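Local coordinates for protein SAM-dependent methyltransferase (Streptococcus pneumoniae, PDB 3KR9) that probably transfers a methyl group from S-adenosylmethionine to N1 of adenine 22 in tRNA, as a class I Rossmann-like methyltransferase, at residues L29-V34 with E66-R71; I18-G23 with S86-A91; E190-A195 with D212-I217; D125-L130 with E151-E156. All coordinates share one frame; numbering follows the deposited sequence.

Contact 1: residues L29-V34 with E66-R71; sequences LPIELV and EKIQVR
Pro30 and Val34, one turn apart on a helix, face Ile68 at the start of a strand that runs almost antiparallel to it: the short axes make 170° and come within 10.0 Å. Ile68 is the hub of a contact made by van der Waals packing, its CD1 also lying against the backbone of Pro30 and Ile31. Its CG1 stands beside the backbone N, anti to the carbonyl carbon (chi1 -53°), and the extended branch carries CD1 into the helix surface between Pro30, Ile31 and Val34. Ile68 CD1 lies 3.6 Å from Ile31 N and 3.8 Å from Ile31 CG1, with the two isoleucine side chains crossing at about a right angle. Pro30 CB is a looser neighbour, 4.1 Å from Ile68 CD1. Val34 divides its two methyls: CG2 slides past Ile68, 3.9 Å from its CG1, while Val34 CG1 lies 3.5 Å from Lys67 CD. Lys67 therefore contributes its aliphatic chain, and its amino end leads away from the helix. No hydrogen bond crosses the interface. Strand 39-46 pairs with strand 68-72 and also meets Pro30 and Val34 through Ala42 and Ile39, while helix 49-61 reaches Ile31 with Asn58 and Ile68 with Val59. Helix 28-35 thus packs on the face of the Rossmann-like sheet near its edge strand.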
loop_
_atom_site.group_PDB
_atom_site.type_symbol
_atom_site.label_atom_id
_atom_site.label_comp_id
_atom_site.label_asym_id
_atom_site.label_seq_id
_atom_site.Cartn_x
_atom_site.Cartn_y
_atom_site.Cartn_z
ATOM N N LEU A 29 -10.171 5.913 -9.093
ATOM C CA LEU A 29 -10.207 6.247 -7.663
ATOM C C LEU A 29 -10.431 7.762 -7.411
ATOM O O LEU A 29 -11.416 8.174 -6.734
ATOM C CB LEU A 29 -8.966 5.688 -6.959
ATOM C CG LEU A 29 -8.718 6.156 -5.520
ATOM C CD1 LEU A 29 -9.837 5.546 -4.646
ATOM C CD2 LEU A 29 -7.301 5.651 -5.065
ATOM N N PRO A 30 -9.556 8.612 -7.952
ATOM C CA PRO A 30 -9.844 10.034 -7.823
ATOM C C PRO A 30 -11.209 10.496 -8.406
ATOM O O PRO A 30 -11.880 11.345 -7.794
ATOM C CB PRO A 30 -8.665 10.735 -8.540
ATOM C CG PRO A 30 -7.928 9.621 -9.276
ATOM C CD PRO A 30 -8.264 8.333 -8.622
ATOM N N ILE A 31 -11.583 9.981 -9.582
ATOM C CA ILE A 31 -12.874 10.303 -10.149
ATOM C C ILE A 31 -14.024 9.970 -9.186
ATOM O O ILE A 31 -14.852 10.830 -8.866
ATOM C CB ILE A 31 -13.075 9.642 -11.519
ATOM C CG1 ILE A 31 -12.117 10.269 -12.547
ATOM C CG2 ILE A 31 -14.590 9.712 -11.941
ATOM C CD1 ILE A 31 -12.087 9.547 -13.944
ATOM N N GLU A 32 -14.038 8.748 -8.705
ATOM C CA GLU A 32 -14.965 8.316 -7.725
ATOM C C GLU A 32 -15.022 9.215 -6.469
ATOM O O GLU A 32 -16.118 9.546 -5.995
ATOM C CB GLU A 32 -14.572 6.908 -7.281
ATOM C CG GLU A 32 -15.418 6.459 -6.098
ATOM C CD GLU A 32 -16.916 6.250 -6.466
ATOM O OE1 GLU A 32 -17.239 6.087 -7.665
ATOM O OE2 GLU A 32 -17.734 6.211 -5.521
ATOM N N LEU A 33 -13.847 9.507 -5.883
ATOM C CA LEU A 33 -13.731 10.324 -4.696
ATOM C C LEU A 33 -14.254 11.744 -4.894
ATOM O O LEU A 33 -14.872 12.323 -3.956
ATOM C CB LEU A 33 -12.271 10.339 -4.141
ATOM C CG LEU A 33 -11.871 8.986 -3.475
ATOM C CD1 LEU A 33 -10.386 8.847 -3.170
ATOM C CD2 LEU A 33 -12.654 8.733 -2.195
ATOM N N VAL A 34 -14.047 12.324 -6.084
ATOM C CA VAL A 34 -14.517 13.686 -6.286
ATOM C C VAL A 34 -16.021 13.615 -6.510
ATOM O O VAL A 34 -16.774 14.443 -6.013
ATOM C CB VAL A 34 -13.919 14.388 -7.470
ATOM C CG1 VAL A 34 -14.640 15.725 -7.724
ATOM C CG2 VAL A 34 -12.349 14.624 -7.295
ATOM N N GLU A 66 -11.513 20.392 -14.126
ATOM C CA GLU A 66 -11.240 21.481 -13.156
ATOM C C GLU A 66 -10.859 20.945 -11.767
ATOM O O GLU A 66 -10.414 21.703 -10.922
ATOM C CB GLU A 66 -12.459 22.413 -13.002
ATOM C CG GLU A 66 -12.793 23.141 -14.301
ATOM C CD GLU A 66 -11.659 24.011 -14.737
ATOM O OE1 GLU A 66 -10.842 24.374 -13.864
ATOM O OE2 GLU A 66 -11.567 24.343 -15.935
ATOM N N LYS A 67 -11.062 19.646 -11.535
ATOM C CA LYS A 67 -10.860 19.090 -10.193
ATOM C C LYS A 67 -9.820 17.976 -10.144
ATOM O O LYS A 67 -9.321 17.636 -9.070
ATOM C CB LYS A 67 -12.186 18.548 -9.622
ATOM C CG LYS A 67 -13.314 19.601 -9.519
ATOM C CD LYS A 67 -14.338 19.152 -8.484
ATOM C CE LYS A 67 -15.284 20.265 -8.098
ATOM N NZ LYS A 67 -14.602 21.548 -8.340
ATOM N N ILE A 68 -9.511 17.391 -11.293
ATOM C CA ILE A 68 -8.469 16.367 -11.361
ATOM C C ILE A 68 -7.480 16.649 -12.478
ATOM O O ILE A 68 -7.849 16.653 -13.680
ATOM C CB ILE A 68 -9.091 14.962 -11.538
ATOM C CG1 ILE A 68 -10.150 14.714 -10.460
ATOM C CG2 ILE A 68 -8.018 13.828 -11.605
ATOM C CD1 ILE A 68 -10.923 13.389 -10.691
ATOM N N GLN A 69 -6.224 16.902 -12.072
ATOM C CA GLN A 69 -5.105 17.028 -13.017
ATOM C C GLN A 69 -4.476 15.690 -13.210
ATOM O O GLN A 69 -4.345 14.891 -12.234
ATOM C CB GLN A 69 -4.041 18.008 -12.507
ATOM C CG GLN A 69 -4.535 19.453 -12.401
ATOM C CD GLN A 69 -3.569 20.277 -11.586
ATOM O OE1 GLN A 69 -2.531 20.740 -12.099
ATOM N NE2 GLN A 69 -3.846 20.386 -10.303
ATOM N N VAL A 70 -4.057 15.435 -14.454
ATOM C CA VAL A 70 -3.369 14.201 -14.812
ATOM C C VAL A 70 -1.972 14.609 -15.298
ATOM O O VAL A 70 -1.837 15.500 -16.154
ATOM C CB VAL A 70 -4.075 13.398 -15.930
ATOM C CG1 VAL A 70 -3.378 11.993 -16.110
ATOM C CG2 VAL A 70 -5.571 13.253 -15.621
ATOM N N ARG A 71 -0.951 14.018 -14.699
ATOM C CA ARG A 71 0.408 14.422 -14.999
ATOM C C ARG A 71 1.239 13.213 -15.356
ATOM O O ARG A 71 1.082 12.123 -14.728
ATOM C CB ARG A 71 0.998 15.148 -13.785
ATOM C CG ARG A 71 0.321 16.461 -13.468
ATOM C CD ARG A 71 0.866 17.050 -12.174
ATOM N NE ARG A 71 0.319 18.383 -11.921
ATOM C CZ ARG A 71 0.532 19.053 -10.789
ATOM N NH1 ARG A 71 1.309 18.513 -9.856
ATOM N NH2 ARG A 71 0.016 20.265 -10.597
#

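Contact 2: residues I18-G23 with S86-A91; sequences ILLDVG and SVITIA
Leu19 to Asp21 and Val87 to Thr89 pair in parallel at the heart of the Rossmann-like sheet, joining its first and fourth strands in chain order. The short axes lie 4.8 Å apart at 19°. Pairing opens with Ile18 O, which accepts from both Ser86 N (2.9 Å) and Val87 N; Ser86 OG in turn takes the N-H of Ile18. Further along, Leu20 is held through both its backbone N, by Val87 O, and its backbone O, by Thr89 N, and Val22 N meets Thr89 O at 3.0 Å almost linearly (178°). On one face Thr89 OG1 donates to Asp21 OD1 (2.7 Å), reaching it from above the carboxylate plane. The carboxylate is swung toward Thr89 by having CG anti to the backbone N (chi1 -174°). A water donates to the same OD1 and to Val22 O while accepting from Ala91 N, bridging the strand ends; Asp21 OD2 is hydrogen-bonded to Ser24 OG. Leu19 CD1 rests 3.6 Å from Thr89 CG2. The other face is apolar, with Leu20 alongside Ile88 and Val22 CG2 3.9 Å from Ile90 CG1. Strands 39-46 and 114-119 flank the pair, and helix 28-35 covers the Leu19 and Asp21 face.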
loop_
_atom_site.group_PDB
_atom_site.type_symbol
_atom_site.label_atom_id
_atom_site.label_comp_id
_atom_site.label_asym_id
_atom_site.label_seq_id
_atom_site.Cartn_x
_atom_site.Cartn_y
_atom_site.Cartn_z
ATOM N N ILE A 18 -6.899 16.977 -0.497
ATOM C CA ILE A 18 -6.376 17.089 -1.847
ATOM C C ILE A 18 -5.494 15.845 -2.059
ATOM O O ILE A 18 -4.568 15.624 -1.280
ATOM C CB ILE A 18 -5.550 18.359 -2.019
ATOM C CG1 ILE A 18 -6.465 19.603 -1.954
ATOM C CG2 ILE A 18 -4.782 18.316 -3.347
ATOM C CD1 ILE A 18 -5.781 20.851 -2.450
ATOM N N LEU A 19 -5.808 15.017 -3.070
ATOM C CA LEU A 19 -5.216 13.672 -3.193
ATOM C C LEU A 19 -4.187 13.576 -4.312
ATOM O O LEU A 19 -4.465 14.013 -5.436
ATOM C CB LEU A 19 -6.326 12.657 -3.481
ATOM C CG LEU A 19 -6.025 11.165 -3.749
ATOM C CD1 LEU A 19 -5.362 10.409 -2.607
ATOM C CD2 LEU A 19 -7.232 10.313 -4.351
ATOM N N LEU A 20 -3.051 12.944 -4.051
ATOM C CA LEU A 20 -2.215 12.475 -5.172
ATOM C C LEU A 20 -2.364 10.962 -5.252
ATOM O O LEU A 20 -2.102 10.276 -4.261
ATOM C CB LEU A 20 -0.721 12.862 -4.982
ATOM C CG LEU A 20 0.263 12.084 -5.872
ATOM C CD1 LEU A 20 0.024 12.546 -7.372
ATOM C CD2 LEU A 20 1.749 12.301 -5.479
ATOM N N ASP A 21 -2.823 10.426 -6.411
ATOM C CA ASP A 21 -2.958 8.974 -6.568
ATOM C C ASP A 21 -1.839 8.580 -7.542
ATOM O O ASP A 21 -1.918 8.947 -8.721
ATOM C CB ASP A 21 -4.307 8.589 -7.210
ATOM C CG ASP A 21 -4.537 7.068 -7.247
ATOM O OD1 ASP A 21 -3.937 6.309 -6.429
ATOM O OD2 ASP A 21 -5.341 6.619 -8.115
ATOM N N VAL A 22 -0.828 7.870 -7.055
ATOM C CA VAL A 22 0.407 7.560 -7.857
ATOM C C VAL A 22 0.207 6.341 -8.763
ATOM O O VAL A 22 -0.101 5.265 -8.286
ATOM C CB VAL A 22 1.624 7.291 -6.951
ATOM C CG1 VAL A 22 2.899 6.884 -7.805
ATOM C CG2 VAL A 22 1.955 8.504 -6.040
ATOM N N GLY A 23 0.412 6.487 -10.073
ATOM C CA GLY A 23 0.184 5.349 -10.963
ATOM C C GLY A 23 -1.307 5.017 -10.993
ATOM O O GLY A 23 -1.684 3.844 -10.955
ATOM N N SER A 86 -2.595 16.663 0.575
ATOM C CA SER A 86 -2.636 16.275 1.997
ATOM C C SER A 86 -2.631 14.755 2.157
ATOM O O SER A 86 -2.329 14.239 3.238
ATOM C CB SER A 86 -3.876 16.876 2.712
ATOM O OG SER A 86 -5.089 16.482 2.037
ATOM N N VAL A 87 -2.987 14.033 1.096
ATOM C CA VAL A 87 -3.071 12.534 1.147
ATOM C C VAL A 87 -2.481 11.961 -0.161
ATOM O O VAL A 87 -2.710 12.522 -1.208
ATOM C CB VAL A 87 -4.546 12.051 1.289
ATOM C CG1 VAL A 87 -4.665 10.523 1.360
ATOM C CG2 VAL A 87 -5.224 12.700 2.534
ATOM N N ILE A 88 -1.724 10.856 -0.077
ATOM C CA ILE A 88 -1.166 10.192 -1.210
ATOM C C ILE A 88 -1.538 8.715 -1.049
ATOM O O ILE A 88 -1.459 8.153 0.045
ATOM C CB ILE A 88 0.380 10.340 -1.254
ATOM C CG1 ILE A 88 0.803 11.815 -1.457
ATOM C CG2 ILE A 88 0.975 9.531 -2.400
ATOM C CD1 ILE A 88 2.342 11.995 -1.202
ATOM N N THR A 89 -2.063 8.145 -2.132
ATOM C CA THR A 89 -2.337 6.734 -2.217
ATOM C C THR A 89 -1.325 6.186 -3.217
ATOM O O THR A 89 -1.073 6.844 -4.230
ATOM C CB THR A 89 -3.781 6.509 -2.797
ATOM O OG1 THR A 89 -4.002 7.367 -3.915
ATOM C CG2 THR A 89 -4.884 6.935 -1.736
ATOM N N ILE A 90 -0.789 4.992 -2.947
ATOM C CA ILE A 90 0.109 4.305 -3.840
ATOM C C ILE A 90 -0.304 2.852 -3.645
ATOM O O ILE A 90 -0.078 2.260 -2.581
ATOM C CB ILE A 90 1.660 4.454 -3.458
ATOM C CG1 ILE A 90 2.026 5.918 -3.187
ATOM C CG2 ILE A 90 2.526 3.852 -4.607
ATOM C CD1 ILE A 90 3.588 6.220 -2.921
ATOM N N ALA A 91 -0.930 2.279 -4.667
ATOM C CA ALA A 91 -1.587 0.991 -4.553
ATOM C C ALA A 91 -1.221 0.163 -5.790
ATOM O O ALA A 91 -0.938 0.729 -6.850
ATOM C CB ALA A 91 -3.097 1.199 -4.508
HETATM O O HOH W 1 -1.965 4.270 -6.793
#

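Contact 3: residues E190-A195 with D212-I217; sequences EKLEFA and DKIQAI
Apolar contact between Leu192 and the pair Ile214 and Ile217 carries most of this interface. Leu192 uses two parts of its side chain: Leu192 CB lies 3.8 Å from Ile214 CG1, and Leu192 CD1 reaches 3.6 Å to Ile217 CD1, the chains of Leu192 and Ile217 meeting at a slant. Leu192 CD1 is also 4.0 Å from Lys213 CB, where the side chains cross at about a right angle. Leu192 CG lies anti to the carbonyl carbon (chi1 -63°), and from there CD1 reaches both Lys213 and Ile217, on successive turns of the opposing helix. The two segments belong to helices 179-198 and 204-221, which pack as an antiparallel helical hairpin: the local axes are 9.7 Å apart, their directions differ by 154°, and the CA atoms of Leu192 and Ile214 come within 6.8 Å. Mixed contacts with charged residues border this apolar strip. Glu193 lays its methylene CG 3.7 Å from Ile214 CD1, and its OE1 sits close to Ile214 CG2 while forming a salt bridge with Lys218, one turn beyond Ile214. Lys213 contributes only the base of its chain; beyond CG it is extended and departs from segment 190-195. Hydrogen bonding does not cross between the segments. Ile217 also meets Trp185 and Ala189 of helix 179-198, and Phe169 of helix 164-169 packs against it.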
loop_
_atom_site.group_PDB
_atom_site.type_symbol
_atom_site.label_atom_id
_atom_site.label_comp_id
_atom_site.label_asym_id
_atom_site.label_seq_id
_atom_site.Cartn_x
_atom_site.Cartn_y
_atom_site.Cartn_z
ATOM N N GLU A 190 1.293 -23.500 5.125
ATOM C CA GLU A 190 1.325 -24.735 4.340
ATOM C C GLU A 190 2.280 -24.678 3.160
ATOM O O GLU A 190 2.969 -25.660 2.882
ATOM C CB GLU A 190 -0.063 -25.237 3.948
ATOM C CG GLU A 190 -0.837 -24.384 3.019
ATOM C CD GLU A 190 -2.337 -24.568 3.244
ATOM O OE1 GLU A 190 -2.749 -24.631 4.433
ATOM O OE2 GLU A 190 -3.095 -24.661 2.245
ATOM N N LYS A 191 2.372 -23.533 2.479
ATOM C CA LYS A 191 3.411 -23.414 1.456
ATOM C C LYS A 191 4.785 -23.712 2.056
ATOM O O LYS A 191 5.548 -24.516 1.507
ATOM C CB LYS A 191 3.420 -22.038 0.771
ATOM C CG LYS A 191 2.319 -21.851 -0.246
ATOM C CD LYS A 191 2.498 -20.513 -0.981
ATOM C CE LYS A 191 1.166 -19.838 -1.235
ATOM N NZ LYS A 191 1.383 -18.482 -1.858
ATOM N N LEU A 192 5.112 -23.053 3.163
ATOM C CA LEU A 192 6.400 -23.263 3.820
ATOM C C LEU A 192 6.565 -24.711 4.259
ATOM O O LEU A 192 7.648 -25.293 4.145
ATOM C CB LEU A 192 6.551 -22.342 5.025
ATOM C CG LEU A 192 6.553 -20.848 4.691
ATOM C CD1 LEU A 192 6.190 -20.074 5.928
ATOM C CD2 LEU A 192 7.921 -20.462 4.184
ATOM N N GLU A 193 5.493 -25.299 4.764
ATOM C CA GLU A 193 5.587 -26.671 5.241
ATOM C C GLU A 193 5.809 -27.648 4.095
ATOM O O GLU A 193 6.458 -28.676 4.260
ATOM C CB GLU A 193 4.390 -27.033 6.135
ATOM C CG GLU A 193 4.693 -26.681 7.580
ATOM C CD GLU A 193 3.521 -26.839 8.517
ATOM O OE1 GLU A 193 3.779 -27.045 9.731
ATOM O OE2 GLU A 193 2.358 -26.732 8.058
ATOM N N PHE A 194 5.313 -27.300 2.918
ATOM C CA PHE A 194 5.517 -28.136 1.757
ATOM C C PHE A 194 6.949 -28.002 1.236
ATOM O O PHE A 194 7.590 -29.003 0.894
ATOM C CB PHE A 194 4.513 -27.792 0.661
ATOM C CG PHE A 194 4.613 -28.678 -0.535
ATOM C CD1 PHE A 194 3.728 -29.741 -0.707
ATOM C CD2 PHE A 194 5.610 -28.470 -1.489
ATOM C CE1 PHE A 194 3.831 -30.581 -1.817
ATOM C CE2 PHE A 194 5.722 -29.304 -2.596
ATOM C CZ PHE A 194 4.825 -30.361 -2.761
ATOM N N ALA A 195 7.456 -26.773 1.173
ATOM C CA ALA A 195 8.811 -26.545 0.675
ATOM C C ALA A 195 9.838 -27.186 1.598
ATOM O O ALA A 195 10.827 -27.757 1.139
ATOM C CB ALA A 195 9.093 -25.062 0.522
ATOM N N ASP A 212 11.859 -21.325 11.304
ATOM C CA ASP A 212 11.596 -20.124 12.094
ATOM C C ASP A 212 10.387 -19.379 11.528
ATOM O O ASP A 212 9.612 -18.789 12.266
ATOM C CB ASP A 212 12.831 -19.205 12.109
ATOM C CG ASP A 212 14.030 -19.842 12.794
ATOM O OD1 ASP A 212 13.840 -20.824 13.526
ATOM O OD2 ASP A 212 15.168 -19.360 12.612
ATOM N N LYS A 213 10.226 -19.416 10.211
ATOM C CA LYS A 213 9.107 -18.699 9.568
ATOM C C LYS A 213 7.774 -19.316 9.980
ATOM O O LYS A 213 6.793 -18.627 10.219
ATOM C CB LYS A 213 9.269 -18.716 8.037
ATOM C CG LYS A 213 10.246 -17.642 7.541
ATOM C CD LYS A 213 10.520 -17.728 6.048
ATOM C CE LYS A 213 11.765 -16.891 5.696
ATOM N NZ LYS A 213 11.852 -16.662 4.232
ATOM N N ILE A 214 7.765 -20.647 10.026
ATOM C CA ILE A 214 6.594 -21.431 10.383
ATOM C C ILE A 214 6.193 -21.190 11.820
ATOM O O ILE A 214 5.019 -20.996 12.115
ATOM C CB ILE A 214 6.839 -22.940 10.147
ATOM C CG1 ILE A 214 7.009 -23.232 8.651
ATOM C CG2 ILE A 214 5.697 -23.761 10.695
ATOM C CD1 ILE A 214 7.658 -24.609 8.358
ATOM N N GLN A 215 7.159 -21.184 12.734
ATOM C CA GLN A 215 6.838 -20.893 14.148
ATOM C C GLN A 215 6.293 -19.496 14.303
ATOM O O GLN A 215 5.358 -19.267 15.081
ATOM C CB GLN A 215 8.085 -21.021 15.023
ATOM C CG GLN A 215 8.517 -22.448 15.232
ATOM C CD GLN A 215 7.462 -23.242 15.969
ATOM O OE1 GLN A 215 6.655 -23.934 15.354
ATOM N NE2 GLN A 215 7.435 -23.110 17.299
ATOM N N ALA A 216 6.908 -18.548 13.600
ATOM C CA ALA A 216 6.484 -17.144 13.697
ATOM C C ALA A 216 5.018 -17.089 13.381
ATOM O O ALA A 216 4.248 -16.452 14.091
ATOM C CB ALA A 216 7.259 -16.256 12.721
ATOM N N ILE A 217 4.626 -17.781 12.306
ATOM C CA ILE A 217 3.226 -17.803 11.906
ATOM C C ILE A 217 2.350 -18.455 12.981
ATOM O O ILE A 217 1.333 -17.896 13.370
ATOM C CB ILE A 217 3.035 -18.474 10.514
ATOM C CG1 ILE A 217 3.676 -17.610 9.410
ATOM C CG2 ILE A 217 1.561 -18.712 10.200
ATOM C CD1 ILE A 217 3.921 -18.350 8.081
#

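Contact 4: residues D125-L130 with E151-E156; sequences DLRIWL and EILVVE
Arg127 and Glu151 meet at about a right angle, their side chains bridging a helix and a strand that run parallel (3°), with axes 11.3 Å apart. The arginine chain is extended from CG to NE. Arg127 NH2 donates to Glu151 OE1 at 2.7 Å, on the syn side but tilted out of the carboxylate plane, through a somewhat bent bond (147°). The two flat groups are 41° apart, which fits a one-bond salt bridge better than a two-pronged one. A water lies between Arg127 NH1, from which it accepts, and Glu151 OE2, though its very short distance to OE2 makes the details of that bridge doubtful. Both charges have further partners: Glu140 meets Arg127 NE, and Lys184 meets Glu151 OE2. This buried network would probably stabilise the ionised forms. Leu153 crosses Arg127 at about a right angle, with its CD2 over one face of the guanidinium and Leu153 CD1 3.9 Å from Arg127 NH2. Leu153 CD2 also packs 4.0 Å from Leu126 CD2, those two side chains sliding past each other in opposite directions. Leu130 and Val155 instead reach tip to tip, Leu130 CD2 lying 3.8 Å from Val155 CG1. Helix 123-132 thereby covers one face of strand 148-157, which runs antiparallel between strands 114-119 and 135-145; Pro119 touches Leu126, Leu117 touches Val155, and Arg127 touches Ile137 of the outermost strand 135-145.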
loop_
_atom_site.group_PDB
_atom_site.type_symbol
_atom_site.label_atom_id
_atom_site.label_comp_id
_atom_site.label_asym_id
_atom_site.label_seq_id
_atom_site.Cartn_x
_atom_site.Cartn_y
_atom_site.Cartn_z
ATOM N N ASP A 125 9.531 -5.415 4.259
ATOM C CA ASP A 125 10.577 -4.429 3.862
ATOM C C ASP A 125 10.015 -3.027 3.737
ATOM O O ASP A 125 10.690 -2.065 4.031
ATOM C CB ASP A 125 11.269 -4.760 2.493
ATOM C CG ASP A 125 11.806 -6.197 2.447
ATOM O OD1 ASP A 125 12.384 -6.616 3.449
ATOM O OD2 ASP A 125 11.612 -6.919 1.455
ATOM N N LEU A 126 8.782 -2.871 3.316
ATOM C CA LEU A 126 8.251 -1.504 3.333
ATOM C C LEU A 126 8.099 -0.983 4.812
ATOM O O LEU A 126 8.189 0.216 5.054
ATOM C CB LEU A 126 6.848 -1.469 2.665
ATOM C CG LEU A 126 6.059 -0.157 2.634
ATOM C CD1 LEU A 126 6.871 1.034 2.025
ATOM C CD2 LEU A 126 4.748 -0.421 1.779
ATOM N N ARG A 127 7.782 -1.872 5.755
ATOM C CA ARG A 127 7.511 -1.394 7.138
ATOM C C ARG A 127 8.863 -0.928 7.720
ATOM O O ARG A 127 8.930 0.038 8.459
ATOM C CB ARG A 127 6.870 -2.502 7.991
ATOM C CG ARG A 127 5.435 -2.776 7.668
ATOM C CD ARG A 127 4.779 -3.688 8.796
ATOM N NE ARG A 127 3.382 -3.963 8.483
ATOM C CZ ARG A 127 2.983 -4.991 7.738
ATOM N NH1 ARG A 127 3.862 -5.913 7.324
ATOM N NH2 ARG A 127 1.686 -5.141 7.470
ATOM N N ILE A 128 9.936 -1.639 7.362
ATOM C CA ILE A 128 11.336 -1.286 7.793
ATOM C C ILE A 128 11.700 0.068 7.202
ATOM O O ILE A 128 12.180 0.996 7.867
ATOM C CB ILE A 128 12.299 -2.410 7.338
ATOM C CG1 ILE A 128 12.038 -3.642 8.194
ATOM C CG2 ILE A 128 13.846 -1.957 7.323
ATOM C CD1 ILE A 128 12.501 -4.933 7.562
ATOM N N TRP A 129 11.424 0.212 5.938
ATOM C CA TRP A 129 11.703 1.490 5.289
ATOM C C TRP A 129 10.969 2.626 5.974
ATOM O O TRP A 129 11.577 3.671 6.297
ATOM C CB TRP A 129 11.317 1.442 3.799
ATOM C CG TRP A 129 11.815 2.670 3.146
ATOM C CD1 TRP A 129 13.039 2.855 2.581
ATOM C CD2 TRP A 129 11.121 3.921 3.055
ATOM N NE1 TRP A 129 13.136 4.168 2.126
ATOM C CE2 TRP A 129 11.986 4.839 2.440
ATOM C CE3 TRP A 129 9.859 4.364 3.482
ATOM C CZ2 TRP A 129 11.619 6.167 2.181
ATOM C CZ3 TRP A 129 9.503 5.690 3.257
ATOM C CH2 TRP A 129 10.375 6.569 2.563
ATOM N N LEU A 130 9.666 2.448 6.219
ATOM C CA LEU A 130 8.849 3.497 6.835
ATOM C C LEU A 130 9.415 3.910 8.168
ATOM O O LEU A 130 9.630 5.111 8.439
ATOM C CB LEU A 130 7.383 3.026 7.042
ATOM C CG LEU A 130 6.585 2.916 5.747
ATOM C CD1 LEU A 130 5.388 1.984 5.923
ATOM C CD2 LEU A 130 6.175 4.328 5.235
ATOM N N GLU A 151 -2.630 -6.303 1.622
ATOM C CA GLU A 151 -2.547 -5.462 2.848
ATOM C C GLU A 151 -2.585 -3.992 2.434
ATOM O O GLU A 151 -2.123 -3.650 1.328
ATOM C CB GLU A 151 -1.237 -5.760 3.592
ATOM C CG GLU A 151 -1.152 -7.219 4.057
ATOM C CD GLU A 151 0.053 -7.464 4.916
ATOM O OE1 GLU A 151 0.670 -6.470 5.312
ATOM O OE2 GLU A 151 0.410 -8.633 5.181
ATOM N N ILE A 152 -3.183 -3.161 3.283
ATOM C CA ILE A 152 -3.210 -1.686 3.141
ATOM C C ILE A 152 -2.586 -1.069 4.432
ATOM O O ILE A 152 -3.040 -1.373 5.551
ATOM C CB ILE A 152 -4.686 -1.165 2.995
ATOM C CG1 ILE A 152 -5.332 -1.712 1.699
ATOM C CG2 ILE A 152 -4.768 0.388 3.089
ATOM C CD1 ILE A 152 -6.840 -1.554 1.686
ATOM N N LEU A 153 -1.564 -0.206 4.284
ATOM C CA LEU A 153 -0.911 0.421 5.407
ATOM C C LEU A 153 -1.220 1.904 5.373
ATOM O O LEU A 153 -1.057 2.546 4.321
ATOM C CB LEU A 153 0.602 0.264 5.315
ATOM C CG LEU A 153 1.225 -1.071 5.681
ATOM C CD1 LEU A 153 0.482 -2.274 5.082
ATOM C CD2 LEU A 153 2.722 -1.028 5.221
ATOM N N VAL A 154 -1.668 2.443 6.513
ATOM C CA VAL A 154 -1.943 3.886 6.603
ATOM C C VAL A 154 -0.846 4.492 7.482
ATOM O O VAL A 154 -0.538 3.956 8.523
ATOM C CB VAL A 154 -3.301 4.199 7.270
ATOM C CG1 VAL A 154 -3.616 5.724 7.123
ATOM C CG2 VAL A 154 -4.488 3.330 6.680
ATOM N N VAL A 155 -0.282 5.623 7.084
ATOM C CA VAL A 155 0.977 6.048 7.635
ATOM C C VAL A 155 0.901 7.523 7.797
ATOM O O VAL A 155 0.303 8.231 6.945
ATOM C CB VAL A 155 2.140 5.735 6.621
ATOM C CG1 VAL A 155 3.471 6.277 7.153
ATOM C CG2 VAL A 155 2.184 4.212 6.321
ATOM N N GLU A 156 1.464 8.015 8.898
ATOM C CA GLU A 156 1.564 9.454 9.070
ATOM C C GLU A 156 2.949 9.703 9.666
ATOM O O GLU A 156 3.608 8.752 10.052
ATOM C CB GLU A 156 0.426 9.945 9.997
ATOM C CG GLU A 156 -0.942 9.554 9.395
ATOM C CD GLU A 156 -2.147 10.002 10.229
ATOM O OE1 GLU A 156 -2.000 10.234 11.444
ATOM O OE2 GLU A 156 -3.241 10.142 9.653
HETATM O O HOH W 2 2.814 -8.567 5.923
#

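In the fold
Contacts 1, 2 and 4 all reach one seven-stranded mixed sheet, whereas contact 3 joins the C-terminal helices 179-198 and 204-221. Contact 1 is nested along the chain within the loop closed by contact 2; contact 4 follows, then contact 3. Centres of contacts 1 and 2 are about 10 Å apart, and they touch: Leu33 CD1 lies 3.7 Å from Leu19 CD2. Contact 4 has its centre about 15 Å from that of contact 2, toward the antiparallel end of the sheet. Contact 3 is remote, about 43 Å between centres from contact 1 and 23 Å from contact 4. The chain thus combines a Rossmann-like methyltransferase core with a projecting helical hairpin.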